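Local coordinates for FdtA domain-containing protein (Helicobacter canadensis MIT 98-5491, PDB 7N67) that acts as a 3,4-ketoisomerase, probably moving the keto group of a dTDP-linked sugar during biosynthesis of an unusual formylated sugar, at residues E48-I53 against G108-K113; Q78-M83 against R117-F122; E88-L91 against N96-S99; I142-Y145 against L149-V152. All blocks are in the same frame, centred on the assembly; numbering follows the deposited sequence.

Contact 1. Residues E48-I53 against G108-K113; sequences EIPFEI and GLFIGK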
loop_
_atom_site.group_PDB
_atom_site.type_symbol
_atom_site.label_atom_id
_atom_site.label_comp_id
_atom_site.label_asym_id
_atom_site.label_seq_id
_atom_site.Cartn_x
_atom_site.Cartn_y
_atom_site.Cartn_z
ATOM N N GLU B 48 17.245 -18.800 7.161
ATOM C CA GLU B 48 17.287 -17.613 6.263
ATOM C C GLU B 48 17.763 -16.405 7.074
ATOM O O GLU B 48 18.367 -15.520 6.462
ATOM C CB GLU B 48 15.942 -17.331 5.605
ATOM C CG GLU B 48 15.477 -18.457 4.704
ATOM C CD GLU B 48 14.757 -19.580 5.423
ATOM O OE1 GLU B 48 14.492 -19.438 6.648
ATOM O OE2 GLU B 48 14.468 -20.593 4.763
ATOM N N ILE B 49 17.487 -16.389 8.383
ATOM C CA ILE B 49 17.945 -15.357 9.358
ATOM C C ILE B 49 19.105 -15.956 10.131
ATOM O O ILE B 49 18.906 -16.932 10.847
ATOM C CB ILE B 49 16.823 -14.974 10.343
ATOM C CG1 ILE B 49 15.519 -14.618 9.630
ATOM C CG2 ILE B 49 17.286 -13.862 11.274
ATOM C CD1 ILE B 49 15.677 -13.563 8.570
ATOM N N PRO B 50 20.326 -15.385 10.048
ATOM C CA PRO B 50 21.498 -15.977 10.696
ATOM C C PRO B 50 21.671 -15.511 12.152
ATOM O O PRO B 50 22.766 -15.181 12.550
ATOM C CB PRO B 50 22.616 -15.499 9.762
ATOM C CG PRO B 50 22.180 -14.085 9.420
ATOM C CD PRO B 50 20.668 -14.183 9.276
ATOM N N PHE B 51 20.576 -15.492 12.904
ATOM C CA PHE B 51 20.543 -15.296 14.371
ATOM C C PHE B 51 19.166 -15.738 14.873
ATOM O O PHE B 51 18.331 -16.163 14.048
ATOM C CB PHE B 51 20.867 -13.849 14.736
ATOM C CG PHE B 51 20.022 -12.814 14.040
ATOM C CD1 PHE B 51 18.709 -12.588 14.424
ATOM C CD2 PHE B 51 20.553 -12.028 13.021
ATOM C CE1 PHE B 51 17.946 -11.610 13.798
ATOM C CE2 PHE B 51 19.785 -11.057 12.394
ATOM C CZ PHE B 51 18.484 -10.846 12.786
ATOM N N GLU B 52 18.946 -15.673 16.183
ATOM C CA GLU B 52 17.653 -16.042 16.798
ATOM C C GLU B 52 16.833 -14.781 17.010
ATOM O O GLU B 52 17.282 -13.925 17.813
ATOM C CB GLU B 52 17.863 -16.742 18.137
ATOM C CG GLU B 52 18.413 -18.139 17.984
ATOM C CD GLU B 52 18.464 -18.894 19.294
ATOM O OE1 GLU B 52 18.385 -20.119 19.237
ATOM O OE2 GLU B 52 18.553 -18.247 20.364
ATOM N N ILE B 53 15.667 -14.705 16.358
ATOM C CA ILE B 53 14.742 -13.551 16.516
ATOM C C ILE B 53 14.305 -13.548 17.982
ATOM O O ILE B 53 13.809 -14.583 18.469
ATOM C CB ILE B 53 13.558 -13.602 15.526
ATOM C CG1 ILE B 53 14.004 -13.687 14.062
ATOM C CG2 ILE B 53 12.658 -12.400 15.724
ATOM C CD1 ILE B 53 12.995 -14.356 13.155
ATOM N N GLY B 108 15.942 -8.850 1.495
ATOM C CA GLY B 108 16.198 -8.403 2.868
ATOM C C GLY B 108 17.608 -7.859 2.975
ATOM O O GLY B 108 18.397 -8.095 2.039
ATOM N N LEU B 109 17.921 -7.145 4.056
ATOM C CA LEU B 109 19.264 -6.533 4.259
ATOM C C LEU B 109 19.713 -6.870 5.675
ATOM O O LEU B 109 19.088 -6.374 6.639
ATOM C CB LEU B 109 19.223 -5.016 4.030
ATOM C CG LEU B 109 20.493 -4.264 4.410
ATOM C CD1 LEU B 109 21.644 -4.691 3.520
ATOM C CD2 LEU B 109 20.293 -2.752 4.328
ATOM N N PHE B 110 20.712 -7.739 5.774
ATOM C CA PHE B 110 21.356 -8.062 7.057
ATOM C C PHE B 110 22.300 -6.905 7.320
ATOM O O PHE B 110 22.980 -6.525 6.361
ATOM C CB PHE B 110 22.102 -9.394 7.008
ATOM C CG PHE B 110 23.013 -9.630 8.185
ATOM C CD1 PHE B 110 24.370 -9.375 8.091
ATOM C CD2 PHE B 110 22.506 -10.084 9.391
ATOM C CE1 PHE B 110 25.202 -9.601 9.178
ATOM C CE2 PHE B 110 23.341 -10.311 10.471
ATOM C CZ PHE B 110 24.688 -10.069 10.365
ATOM N N ILE B 111 22.258 -6.373 8.539
ATOM C CA ILE B 111 23.143 -5.301 9.060
ATOM C C ILE B 111 23.809 -5.835 10.330
ATOM O O ILE B 111 23.108 -5.998 11.342
ATOM C CB ILE B 111 22.332 -4.023 9.323
ATOM C CG1 ILE B 111 21.676 -3.516 8.036
ATOM C CG2 ILE B 111 23.206 -2.968 9.992
ATOM C CD1 ILE B 111 20.733 -2.366 8.241
ATOM N N GLY B 112 25.118 -6.076 10.271
ATOM C CA GLY B 112 25.901 -6.618 11.393
ATOM C C GLY B 112 26.236 -5.575 12.450
ATOM O O GLY B 112 25.494 -4.583 12.613
ATOM N N LYS B 113 27.343 -5.819 13.150
ATOM C CA LYS B 113 27.755 -5.104 14.382
ATOM C C LYS B 113 28.501 -3.822 14.021
ATOM O O LYS B 113 29.099 -3.757 12.922
ATOM C CB LYS B 113 28.666 -6.013 15.210
ATOM C CG LYS B 113 27.985 -7.229 15.812
ATOM C CD LYS B 113 28.881 -8.068 16.699
ATOM C CE LYS B 113 28.068 -9.109 17.441
ATOM N NZ LYS B 113 28.922 -10.105 18.125
#
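An inverse gamma turn centred on Pro50 brings two neighbouring side chains, Pro50 and Phe51, against the ring of Phe110. The turn is identified by the Pro50 backbone angles (phi -88°, psi 45°) and by a weak bond from Phe51 N to Ile49 O of 3.0 Å. Pro50 uses CG, which lies 4.0 Å from CD2 of Phe110 and almost as near to CE2, so CG, the tip of the pyrrolidine ring, meets the CD2-CE2 side of the aromatic ring at a slant. Phe51 meets the same bond differently. Its CE2 comes to 4.1 Å from CE2 of Phe110, and each of these atoms lies near the plane of the other ring, which makes this an edge-to-edge meeting and not a stack. Phe110 belongs to strand 107-111 of the six-stranded sheet of a cupin-type beta sandwich, whereas residues 48-53 form part of the loop joining strands 38-44 and 55-60; the contact therefore lays that loop on the sheet. With chi1 at 53°, CG of Phe51 sits between its own backbone N and carbonyl carbon, and the ring is turned back over its own loop. One face then receives CG2 of Ile49, 3.4 Å above the plane and offset toward the rim. Val79 of the adjacent strand 78-84 touches both phenyl rings.

Contact 2. Residues Q78-M83 against R117-F122; sequences QVLIMM and REMRNF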
loop_
_atom_site.group_PDB
_atom_site.type_symbol
_atom_site.label_atom_id
_atom_site.label_comp_id
_atom_site.label_asym_id
_atom_site.label_seq_id
_atom_site.Cartn_x
_atom_site.Cartn_y
_atom_site.Cartn_z
ATOM N N GLN B 78 20.609 -7.079 12.857
ATOM C CA GLN B 78 19.221 -6.859 12.365
ATOM C C GLN B 78 19.104 -7.403 10.940
ATOM O O GLN B 78 20.142 -7.482 10.254
ATOM C CB GLN B 78 18.852 -5.377 12.401
ATOM C CG GLN B 78 18.674 -4.807 13.805
ATOM C CD GLN B 78 18.123 -3.404 13.733
ATOM O OE1 GLN B 78 18.192 -2.753 12.701
ATOM N NE2 GLN B 78 17.547 -2.920 14.817
ATOM N N VAL B 79 17.885 -7.769 10.522
ATOM C CA VAL B 79 17.528 -7.995 9.090
ATOM C C VAL B 79 16.344 -7.088 8.727
ATOM O O VAL B 79 15.301 -7.194 9.385
ATOM C CB VAL B 79 17.225 -9.475 8.810
ATOM C CG1 VAL B 79 16.510 -9.668 7.481
ATOM C CG2 VAL B 79 18.485 -10.308 8.852
ATOM N N LEU B 80 16.517 -6.255 7.697
ATOM C CA LEU B 80 15.531 -5.235 7.241
ATOM C C LEU B 80 14.792 -5.773 6.022
ATOM O O LEU B 80 15.446 -6.346 5.144
ATOM C CB LEU B 80 16.265 -3.941 6.880
ATOM C CG LEU B 80 16.466 -2.953 8.020
ATOM C CD1 LEU B 80 17.320 -3.555 9.115
ATOM C CD2 LEU B 80 17.068 -1.662 7.495
ATOM N N ILE B 81 13.478 -5.598 5.990
ATOM C CA ILE B 81 12.611 -5.966 4.835
ATOM C C ILE B 81 11.600 -4.840 4.612
ATOM O O ILE B 81 10.859 -4.543 5.558
ATOM C CB ILE B 81 11.920 -7.298 5.133
ATOM C CG1 ILE B 81 12.956 -8.352 5.534
ATOM C CG2 ILE B 81 11.075 -7.721 3.941
ATOM C CD1 ILE B 81 12.375 -9.617 6.084
ATOM N N MET B 82 11.619 -4.199 3.440
ATOM C CA MET B 82 10.536 -3.264 3.020
ATOM C C MET B 82 9.329 -4.084 2.586
ATOM O O MET B 82 9.339 -4.605 1.462
ATOM C CB MET B 82 10.948 -2.366 1.851
ATOM C CG MET B 82 11.983 -1.346 2.241
ATOM S SD MET B 82 11.458 -0.331 3.645
ATOM C CE MET B 82 10.131 0.595 2.878
ATOM N N MET B 83 8.309 -4.145 3.428
ATOM C CA MET B 83 7.079 -4.905 3.101
ATOM C C MET B 83 6.201 -4.101 2.134
ATOM O O MET B 83 5.433 -4.725 1.407
ATOM C CB MET B 83 6.286 -5.263 4.360
ATOM C CG MET B 83 5.828 -6.691 4.324
ATOM S SD MET B 83 6.381 -7.521 5.806
ATOM C CE MET B 83 4.797 -7.717 6.614
ATOM N N ARG B 117 23.503 3.342 10.678
ATOM C CA ARG B 117 22.520 3.178 9.578
ATOM C C ARG B 117 21.507 4.319 9.654
ATOM O O ARG B 117 21.196 4.783 10.782
ATOM C CB ARG B 117 21.863 1.789 9.572
ATOM C CG ARG B 117 20.661 1.602 10.489
ATOM C CD ARG B 117 21.013 1.666 11.973
ATOM N NE ARG B 117 22.060 0.712 12.334
ATOM C CZ ARG B 117 21.855 -0.586 12.574
ATOM N NH1 ARG B 117 20.633 -1.093 12.497
ATOM N NH2 ARG B 117 22.870 -1.376 12.879
ATOM N N GLU B 118 21.077 4.770 8.476
ATOM C CA GLU B 118 19.927 5.684 8.292
ATOM C C GLU B 118 18.995 5.081 7.229
ATOM O O GLU B 118 19.447 4.254 6.425
ATOM C CB GLU B 118 20.414 7.082 7.898
ATOM C CG GLU B 118 21.681 7.494 8.610
ATOM C CD GLU B 118 22.069 8.951 8.452
ATOM O OE1 GLU B 118 21.390 9.661 7.693
ATOM O OE2 GLU B 118 23.067 9.362 9.085
ATOM N N MET B 119 17.738 5.498 7.230
ATOM C CA MET B 119 16.772 5.075 6.208
ATOM C C MET B 119 15.996 6.315 5.781
ATOM O O MET B 119 15.286 6.896 6.606
ATOM C CB MET B 119 15.849 3.944 6.693
ATOM C CG MET B 119 15.518 3.925 8.179
ATOM S SD MET B 119 16.815 3.319 9.331
ATOM C CE MET B 119 16.849 1.547 9.060
ATOM N N ARG B 120 16.197 6.723 4.531
ATOM C CA ARG B 120 15.663 7.995 3.980
ATOM C C ARG B 120 14.956 7.736 2.643
ATOM O O ARG B 120 14.963 6.578 2.164
ATOM C CB ARG B 120 16.815 8.990 3.861
ATOM C CG ARG B 120 18.065 8.409 3.221
ATOM C CD ARG B 120 19.094 9.485 2.931
ATOM N NE ARG B 120 19.825 9.197 1.701
ATOM C CZ ARG B 120 21.125 9.443 1.512
ATOM N NH1 ARG B 120 21.859 9.964 2.490
ATOM N NH2 ARG B 120 21.673 9.144 0.345
ATOM N N ASN B 121 14.298 8.765 2.107
ATOM C CA ASN B 121 13.554 8.697 0.819
ATOM C C ASN B 121 12.510 7.578 0.901
ATOM O O ASN B 121 12.318 6.856 -0.082
ATOM C CB ASN B 121 14.533 8.552 -0.350
ATOM C CG ASN B 121 15.520 9.701 -0.375
ATOM O OD1 ASN B 121 15.127 10.844 -0.157
ATOM N ND2 ASN B 121 16.793 9.416 -0.623
ATOM N N PHE B 122 11.890 7.426 2.069
ATOM C CA PHE B 122 10.721 6.552 2.273
ATOM C C PHE B 122 9.668 7.003 1.277
ATOM O O PHE B 122 9.389 8.195 1.256
ATOM C CB PHE B 122 10.148 6.680 3.683
ATOM C CG PHE B 122 10.803 5.812 4.724
ATOM C CD1 PHE B 122 11.551 6.376 5.749
ATOM C CD2 PHE B 122 10.644 4.432 4.691
ATOM C CE1 PHE B 122 12.135 5.573 6.713
ATOM C CE2 PHE B 122 11.237 3.633 5.651
ATOM C CZ PHE B 122 11.980 4.202 6.658
#
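Gln78 and Arg117 reach each other through quite different torsions. Gln78 holds CG anti to its carbonyl carbon (chi1 -70°) and then runs extended, whereas Arg117 is bent at both chi2 and chi3, and these bends set its guanidinium beside the glutamine amide. OE1 of Gln78 ends 3.0 Å from NH1 of Arg117 and lies in the guanidinium plane, at its edge, while the amide plane stands 76° away from that plane. Both groups have clearer partners: NE2 of Gln78 bonds to the hydroxyl of Tyr57, and NH2 of Arg117 to the carbonyl oxygen of Met115.

Beyond this polar pair the contact is apolar. CD2 of Leu80 meets CE of Met119 at 3.6 Å, the two side chains crossing at about a right angle; two bends in the methionine chain bring its methyl to the leucine. Farther along, the CE methyl of Met82 lies at the edge of the Phe122 ring, 4.3 Å from CE2. The bond to CB points to the side in both residues, and it is the far ends that close the gap.

The backbones run 15° apart, yet the CA atoms of Gln78 and Arg117 are 10.9 Å from each other and those of Met82 and Phe122 9.8 Å, far more than between paired strands. Such spacing is that of two facing sheets, with buried side chains filling the interior of a cupin beta sandwich; here that interior borders the nucleotide pocket, the side chain of Met119 lying about 5 Å from bound thymidine diphosphate.

Contact 3. Residues E88-L91 against N96-S99; sequences EIVL and NDKS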
loop_
_atom_site.group_PDB
_atom_site.type_symbol
_atom_site.label_atom_id
_atom_site.label_comp_id
_atom_site.label_asym_id
_atom_site.label_seq_id
_atom_site.Cartn_x
_atom_site.Cartn_y
_atom_site.Cartn_z
ATOM N N GLU B 88 15.670 4.225 1.050
ATOM C CA GLU B 88 17.130 4.164 0.844
ATOM C C GLU B 88 17.797 3.923 2.198
ATOM O O GLU B 88 17.805 4.853 3.026
ATOM C CB GLU B 88 17.616 5.447 0.175
ATOM C CG GLU B 88 19.059 5.341 -0.256
ATOM C CD GLU B 88 19.636 6.633 -0.791
ATOM O OE1 GLU B 88 20.881 6.758 -0.809
ATOM O OE2 GLU B 88 18.836 7.511 -1.173
ATOM N N ILE B 89 18.343 2.724 2.400
ATOM C CA ILE B 89 19.194 2.410 3.589
ATOM C C ILE B 89 20.588 2.967 3.327
ATOM O O ILE B 89 21.149 2.623 2.286
ATOM C CB ILE B 89 19.261 0.905 3.910
ATOM C CG1 ILE B 89 17.891 0.221 3.866
ATOM C CG2 ILE B 89 19.947 0.707 5.254
ATOM C CD1 ILE B 89 16.851 0.880 4.722
ATOM N N VAL B 90 21.101 3.788 4.247
ATOM C CA VAL B 90 22.481 4.356 4.187
ATOM C C VAL B 90 23.278 3.801 5.370
ATOM O O VAL B 90 22.898 4.049 6.531
ATOM C CB VAL B 90 22.501 5.898 4.181
ATOM C CG1 VAL B 90 23.896 6.424 3.875
ATOM C CG2 VAL B 90 21.492 6.485 3.207
ATOM N N LEU B 91 24.370 3.118 5.039
ATOM C CA LEU B 91 25.213 2.292 5.931
ATOM C C LEU B 91 26.603 2.922 6.015
ATOM O O LEU B 91 27.180 3.295 4.969
ATOM C CB LEU B 91 25.317 0.883 5.347
ATOM C CG LEU B 91 24.031 0.063 5.339
ATOM C CD1 LEU B 91 24.338 -1.370 4.922
ATOM C CD2 LEU B 91 23.337 0.109 6.703
ATOM N N ASN B 96 33.163 5.494 4.160
ATOM C CA ASN B 96 32.171 6.082 3.213
ATOM C C ASN B 96 30.786 5.426 3.348
ATOM O O ASN B 96 30.704 4.199 3.595
ATOM C CB ASN B 96 32.629 5.937 1.759
ATOM C CG ASN B 96 33.904 6.700 1.473
ATOM O OD1 ASN B 96 34.983 6.119 1.503
ATOM N ND2 ASN B 96 33.791 7.995 1.221
ATOM N N ASP B 97 29.743 6.238 3.180
ATOM C CA ASP B 97 28.333 5.804 3.049
ATOM C C ASP B 97 28.190 4.797 1.893
ATOM O O ASP B 97 28.752 5.065 0.801
ATOM C CB ASP B 97 27.425 7.013 2.817
ATOM C CG ASP B 97 27.077 7.818 4.067
ATOM O OD1 ASP B 97 27.503 7.438 5.205
ATOM O OD2 ASP B 97 26.351 8.826 3.892
ATOM N N LYS B 98 27.495 3.672 2.144
ATOM C CA LYS B 98 26.952 2.724 1.127
ATOM C C LYS B 98 25.426 2.844 1.127
ATOM O O LYS B 98 24.813 2.616 2.196
ATOM C CB LYS B 98 27.362 1.283 1.442
ATOM C CG LYS B 98 27.793 0.453 0.242
ATOM C CD LYS B 98 26.693 -0.375 -0.383
ATOM C CE LYS B 98 27.140 -1.127 -1.623
ATOM N NZ LYS B 98 27.237 -0.244 -2.809
ATOM N N SER B 99 24.833 3.235 -0.004
ATOM C CA SER B 99 23.361 3.259 -0.198
ATOM C C SER B 99 22.892 1.883 -0.669
ATOM O O SER B 99 23.527 1.329 -1.572
ATOM C CB SER B 99 22.963 4.334 -1.144
ATOM O OG SER B 99 22.875 5.560 -0.434
#
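Over one face of the Asp97 carboxylate lies the CG1 methyl of Val90, 3.5 Å from CG and 3.4 Å from OD2 of Asp97, while OD1 bonds to ND2 of Asn92, at the end of strand 87-92. The other carboxylate, that of Glu88, is carried by an extended chain that reaches beside Ser99. Ser99 OG would donate to OE1 of Glu88, but at 2.4 Å the separation is too short for its length to be trusted. Better supported are the other partners of this acid: Arg120 forms a salt bridge with OE1, and Asn121 donates to OE2.

These residues belong to a beta hairpin of strands 87-92 and 98-102, the latter outermost within this chain in a five-stranded antiparallel sheet. Leu91 and Lys98 form its hydrogen-bonded pair: Leu91 N to Lys98 O is 2.9 Å with an angle of 158° at the hydrogen, and Lys98 N to Leu91 O is also 2.9 Å but straighter, at 170°. Val90 and Ser99 form the adjoining non-hydrogen-bonded pair, their CA atoms 4.6 Å apart. Their side chains share a sheet face, against Arg120, whereas Leu91 and Lys98 lie on the other face, where both touch Tyr25.

Contact 4. Residues I142-Y145 against L149-V152; sequences IRDY and LRMV. With TYD (thymidine-5'-diphosphate), chain E.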
loop_
_atom_site.group_PDB
_atom_site.type_symbol
_atom_site.label_atom_id
_atom_site.label_comp_id
_atom_site.label_asym_id
_atom_site.label_seq_id
_atom_site.Cartn_x
_atom_site.Cartn_y
_atom_site.Cartn_z
ATOM N N ILE B 142 23.764 3.916 20.124
ATOM C CA ILE B 142 24.605 5.115 19.858
ATOM C C ILE B 142 23.831 5.975 18.863
ATOM O O ILE B 142 23.621 5.498 17.740
ATOM C CB ILE B 142 25.986 4.676 19.349
ATOM C CG1 ILE B 142 26.607 3.666 20.318
ATOM C CG2 ILE B 142 26.875 5.888 19.105
ATOM C CD1 ILE B 142 27.781 2.931 19.759
ATOM N N ARG B 143 23.338 7.132 19.307
ATOM C CA ARG B 143 22.473 8.033 18.501
ATOM C C ARG B 143 23.245 9.303 18.106
ATOM O O ARG B 143 22.581 10.284 17.705
ATOM C CB ARG B 143 21.215 8.422 19.289
ATOM C CG ARG B 143 20.328 7.255 19.697
ATOM C CD ARG B 143 19.019 7.747 20.287
ATOM N NE ARG B 143 18.066 6.668 20.534
ATOM C CZ ARG B 143 17.292 6.096 19.616
ATOM N NH1 ARG B 143 17.356 6.477 18.353
ATOM N NH2 ARG B 143 16.461 5.128 19.962
ATOM N N ASP B 144 24.575 9.308 18.254
ATOM C CA ASP B 144 25.463 10.441 17.882
ATOM C C ASP B 144 26.550 9.889 16.965
ATOM O O ASP B 144 27.237 8.934 17.397
ATOM C CB ASP B 144 26.080 11.104 19.113
ATOM C CG ASP B 144 26.890 12.349 18.791
ATOM O OD1 ASP B 144 28.056 12.219 18.342
ATOM O OD2 ASP B 144 26.335 13.436 18.959
ATOM N N TYR B 145 26.721 10.459 15.767
ATOM C CA TYR B 145 27.693 9.938 14.764
ATOM C C TYR B 145 29.129 10.083 15.302
ATOM O O TYR B 145 29.946 9.106 15.158
ATOM C CB TYR B 145 27.492 10.586 13.391
ATOM C CG TYR B 145 28.351 9.961 12.320
ATOM C CD1 TYR B 145 28.272 8.604 12.029
ATOM C CD2 TYR B 145 29.269 10.716 11.609
ATOM C CE1 TYR B 145 29.083 8.017 11.069
ATOM C CE2 TYR B 145 30.078 10.146 10.640
ATOM C CZ TYR B 145 29.986 8.796 10.367
ATOM O OH TYR B 145 30.798 8.266 9.410
ATOM N N LEU B 149 32.123 7.316 15.836
ATOM C CA LEU B 149 33.494 7.302 15.242
ATOM C C LEU B 149 34.525 7.074 16.357
ATOM O O LEU B 149 35.406 6.173 16.205
ATOM C CB LEU B 149 33.733 8.600 14.459
ATOM C CG LEU B 149 32.915 8.742 13.175
ATOM C CD1 LEU B 149 33.101 10.113 12.564
ATOM C CD2 LEU B 149 33.261 7.657 12.154
ATOM N N ARG B 150 34.380 7.802 17.468
ATOM C CA ARG B 150 35.199 7.580 18.692
ATOM C C ARG B 150 35.175 6.089 19.062
ATOM O O ARG B 150 36.276 5.508 19.211
ATOM C CB ARG B 150 34.707 8.485 19.824
ATOM C CG ARG B 150 35.084 9.942 19.630
ATOM C CD ARG B 150 34.930 10.733 20.902
ATOM N NE ARG B 150 33.527 10.991 21.150
ATOM C CZ ARG B 150 32.850 12.031 20.677
ATOM N NH1 ARG B 150 31.570 12.181 20.988
ATOM N NH2 ARG B 150 33.445 12.920 19.899
ATOM N N MET B 151 33.979 5.485 19.167
ATOM C CA MET B 151 33.788 4.036 19.485
ATOM C C MET B 151 34.552 3.172 18.475
ATOM O O MET B 151 35.236 2.238 18.908
ATOM C CB MET B 151 32.307 3.644 19.494
ATOM C CG MET B 151 32.032 2.250 20.042
ATOM S SD MET B 151 32.231 0.915 18.810
ATOM C CE MET B 151 30.805 1.206 17.762
ATOM N N VAL B 152 34.480 3.490 17.181
ATOM C CA VAL B 152 35.102 2.670 16.100
ATOM C C VAL B 152 36.614 2.951 16.017
ATOM O O VAL B 152 37.274 2.219 15.244
ATOM C CB VAL B 152 34.385 2.916 14.754
ATOM C CG1 VAL B 152 35.151 2.378 13.553
ATOM C CG2 VAL B 152 32.978 2.335 14.765
HETATM P PA TYD E . 13.759 5.179 16.862
HETATM O O1A TYD E . 15.044 4.566 17.297
HETATM O O2A TYD E . 13.623 6.663 16.900
HETATM O O3A TYD E . 13.368 4.611 15.422
HETATM P PB TYD E . 14.135 4.453 14.029
HETATM O O1B TYD E . 13.065 4.017 13.030
HETATM O O2B TYD E . 14.676 5.839 13.753
HETATM O O3B TYD E . 15.218 3.427 14.195
HETATM O "O5'" TYD E . 12.551 4.556 17.703
HETATM C "C5'" TYD E . 11.397 5.391 17.923
HETATM C "C4'" TYD E . 10.925 5.152 19.331
HETATM O "O4'" TYD E . 10.589 3.754 19.479
HETATM C "C3'" TYD E . 11.960 5.485 20.405
HETATM O "O3'" TYD E . 11.355 6.204 21.470
HETATM C "C2'" TYD E . 12.426 4.118 20.881
HETATM C "C1'" TYD E . 11.199 3.246 20.652
HETATM N N1 TYD E . 11.513 1.815 20.430
HETATM C C2 TYD E . 11.056 0.898 21.356
HETATM O O2 TYD E . 10.398 1.219 22.338
HETATM N N3 TYD E . 11.417 -0.403 21.095
HETATM C C4 TYD E . 12.154 -0.872 20.023
HETATM O O4 TYD E . 12.396 -2.082 19.919
HETATM C C5 TYD E . 12.587 0.137 19.085
HETATM C C5M TYD E . 13.388 -0.291 17.890
HETATM C C6 TYD E . 12.257 1.415 19.334
#
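Ile142 begins the contact by presenting CD1 to the CE methyl of Met151, 4.0 Å away. The two side chains cross at about a right angle, and the methionine reaches this position through bends at chi2 and chi3.

Arg143 turns from the helix toward the nucleotide. Its chain is extended from CG to NE, carrying the guanidinium to the alpha phosphate, where both terminal nitrogens converge on one oxygen: NH1 lies 3.2 Å and NH2 3.1 Å from O1A of thymidine diphosphate, with angles of 146° and 152° at the hydrogens. O1A lies in the guanidinium plane, so the grip is edge-on, and a salt bridge from NE to Glu138 helps to fix the rotation of the group.

Asp144 occupies the N-cap position, its OD1 accepting the backbone N-H of Glu147. NH1 of Arg150 is 4.4 Å from that OD1, which lies well out of the guanidinium plane, leaving at most a long-range attraction of charges.

Tyr145 starts the helix. Its O accepts the N-H of Leu149 at 2.9 Å, the usual bond to the fourth residue onward, and the leucine lies over one face of the ring: its CG is 4.2 Å from the centroid, 19° off the normal, a CH-pi contact. The tyrosine hydroxyl bonds to Asn92, and Trp116 meets the ring edge-to-face.

An N-capped C-terminal helix thus follows directly on a phosphate-gripping arginine of the dTDP site, which His71, Arg68, Arg55 and Gly69 of the same chain, together with Arg37 of the second subunit, help to complete.

In the fold
Contacts 1 and 2 share the six-stranded sheet, where Leu109 O and Leu80 N, 2.8 Å apart, probably hydrogen-bond; contact 2 then spans the sandwich interior. Contact 3 continues the opposite sheet, Glu118 N lying 2.8 Å from Val90 O, and is nested in sequence inside the loop that contact 2 closes. The centres of contacts 2 and 3 are 10 Å apart. Contacts 1 and 3 also touch through the interior, with Leu109 CD2 and Ile89 CG2 3.6 Å apart. Contact 4 stands aside, its centre 16 Å or more from the others, yet it supplies Arg143 to the nucleotide pocket. Contact 2 approaches that pocket from the interior, whereas the side chain of Phe51 in contact 1 remains about 13 Å from bound thymidine diphosphate.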